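Local atomic coordinates of 3-hydroxyacyl-CoA dehydrogenase (Burkholderia thailandensis, PDB entry 4XGN), a protein that probably catalyses the NAD-dependent oxidation of 3-hydroxyacyl-CoA to 3-oxoacyl-CoA, as a member of the short-chain dehydrogenase family. Residues Met233-Arg236 with Gln237-Asn241. Sequence-based numbering, arbitrary orientation.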
loop_
_atom_site.group_PDB
_atom_site.type_symbol
_atom_site.label_atom_id
_atom_site.label_comp_id
_atom_site.label_asym_id
_atom_site.label_seq_id
_atom_site.Cartn_x
_atom_site.Cartn_y
_atom_site.Cartn_z
ATOM N N MET A 233 -22.601 5.553 7.669
ATOM C CA MET A 233 -21.985 6.385 8.682
ATOM C C MET A 233 -20.642 6.921 8.207
ATOM O O MET A 233 -20.322 8.096 8.456
ATOM C CB MET A 233 -21.703 5.578 9.959
ATOM C CG MET A 233 -22.875 5.251 10.869
ATOM S SD MET A 233 -22.214 4.109 12.141
ATOM C CE MET A 233 -20.927 5.161 12.743
ATOM N N LEU A 234 -19.845 6.056 7.543
ATOM C CA LEU A 234 -18.570 6.509 7.038
ATOM C C LEU A 234 -18.731 7.493 5.892
ATOM O O LEU A 234 -17.977 8.458 5.775
ATOM C CB LEU A 234 -17.690 5.325 6.614
ATOM C CG LEU A 234 -16.255 5.646 6.163
ATOM C CD1 LEU A 234 -15.488 6.459 7.165
ATOM C CD2 LEU A 234 -15.575 4.344 5.795
ATOM N N VAL A 235 -19.722 7.278 5.036
ATOM C CA VAL A 235 -19.996 8.268 3.990
ATOM C C VAL A 235 -20.251 9.661 4.647
ATOM O O VAL A 235 -19.755 10.691 4.185
ATOM C CB VAL A 235 -21.229 7.870 3.106
ATOM C CG1 VAL A 235 -21.635 9.001 2.162
ATOM C CG2 VAL A 235 -20.954 6.621 2.302
ATOM N N ARG A 236 -21.109 9.695 5.659
ATOM C CA ARG A 236 -21.412 10.982 6.328
ATOM C C ARG A 236 -20.160 11.628 6.896
ATOM O O ARG A 236 -19.950 12.815 6.759
ATOM C CB ARG A 236 -22.438 10.736 7.429
ATOM C CG ARG A 236 -22.683 11.939 8.306
ATOM C CD ARG A 236 -23.924 11.830 9.159
ATOM N NE ARG A 236 -24.158 13.146 9.734
ATOM C CZ ARG A 236 -25.267 13.506 10.376
ATOM N NH1 ARG A 236 -26.220 12.617 10.636
ATOM N NH2 ARG A 236 -25.401 14.755 10.806
ATOM N N GLN A 237 -19.279 10.828 7.494
ATOM C CA GLN A 237 -18.010 11.383 8.042
ATOM C C GLN A 237 -17.174 12.019 6.932
ATOM O O GLN A 237 -16.590 13.078 7.111
ATOM C CB GLN A 237 -17.232 10.326 8.812
ATOM C CG GLN A 237 -15.779 10.698 9.127
ATOM C CD GLN A 237 -15.590 11.822 10.139
ATOM O OE1 GLN A 237 -14.469 12.352 10.264
ATOM N NE2 GLN A 237 -16.661 12.221 10.836
ATOM N N ILE A 238 -17.078 11.341 5.786
ATOM C CA ILE A 238 -16.383 11.896 4.664
ATOM C C ILE A 238 -16.987 13.213 4.189
ATOM O O ILE A 238 -16.263 14.176 3.949
ATOM C CB ILE A 238 -16.286 10.897 3.500
ATOM C CG1 ILE A 238 -15.389 9.722 3.885
ATOM C CG2 ILE A 238 -15.861 11.643 2.211
ATOM C CD1 ILE A 238 -15.534 8.498 2.998
ATOM N N PHE A 239 -18.318 13.278 4.065
ATOM C CA PHE A 239 -18.961 14.552 3.773
ATOM C C PHE A 239 -18.663 15.631 4.787
ATOM O O PHE A 239 -18.384 16.734 4.379
ATOM C CB PHE A 239 -20.488 14.383 3.596
ATOM C CG PHE A 239 -20.910 13.648 2.336
ATOM C CD1 PHE A 239 -20.231 13.787 1.149
ATOM C CD2 PHE A 239 -22.070 12.874 2.344
ATOM C CE1 PHE A 239 -20.656 13.112 -0.003
ATOM C CE2 PHE A 239 -22.513 12.210 1.207
ATOM C CZ PHE A 239 -21.794 12.317 0.038
ATOM N N GLU A 240 -18.650 15.301 6.077
ATOM C CA GLU A 240 -18.485 16.299 7.132
ATOM C C GLU A 240 -17.048 16.612 7.524
ATOM O O GLU A 240 -16.852 17.477 8.371
ATOM C CB GLU A 240 -19.317 15.895 8.354
ATOM C CG GLU A 240 -20.815 15.823 8.011
ATOM C CD GLU A 240 -21.732 15.447 9.169
ATOM O OE1 GLU A 240 -21.299 14.782 10.140
ATOM O OE2 GLU A 240 -22.922 15.798 9.102
ATOM N N ASN A 241 -16.057 15.915 6.977
ATOM C CA ASN A 241 -14.668 16.157 7.379
ATOM C C ASN A 241 -13.887 16.800 6.248
ATOM O O ASN A 241 -13.494 16.128 5.297
ATOM C CB ASN A 241 -14.005 14.887 7.880
ATOM C CG ASN A 241 -12.704 15.159 8.607
ATOM O OD1 ASN A 241 -11.963 16.097 8.278
ATOM N ND2 ASN A 241 -12.429 14.340 9.620
#
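Arg236 sends its CG opposite the backbone N (chi1 172°) and stays extended to NE, while Glu240 starts with chi1 at -61° and runs straight beyond CG. These torsions bring guanidinium and carboxylate together one helical turn apart, as an i to i+4 salt bridge. Both NE and NH2 of Arg236 reach OE2 of Glu240, along one flank of the guanidinium. Arg236 NE lies 3.0 Å from Glu240 OE2 and meets it from above the carboxylate plane. Arg236 NH2, 3.2 Å from the same Glu240 OE2, meets its syn lone pair. The oxygen OE2 lies near the guanidinium plane, but the two flat groups are turned 72° apart, so they are far from coplanar. Glu240 OE1 takes a weak bond from Arg236 NE.

On another side of the helix, Val235 and Phe239 run alongside each other in the same direction. Val235 CG1 comes within 3.5 Å of Phe239 CE2, obliquely to the ring. Leu234 and Ile238 meet more loosely, Leu234 CG to Ile238 CD1 at 4.3 Å. Four i to i+4 backbone bonds join the turns, among them Phe239 N to Val235 O at 3.0 Å. Asn241 is the first residue to leave helical geometry. Asn241 ND2 donates to Gln237 OE1 at 2.9 Å. It also donates to Glu230 O of the second subunit, whose Gln237 packs against Leu234 and Gln237.

Residues 233-240 form the C-terminal part of helix 228-240 in the Rossmann-type fold, and Asn241 follows it. Arg190 hydrogen-bonds Ile238 O near the helix end, and the Phe239 ring meets Phe16. Ile238 packs on strands 146-151 and 189-196, while helix 24-35 touches Val235, Arg236 and Phe239.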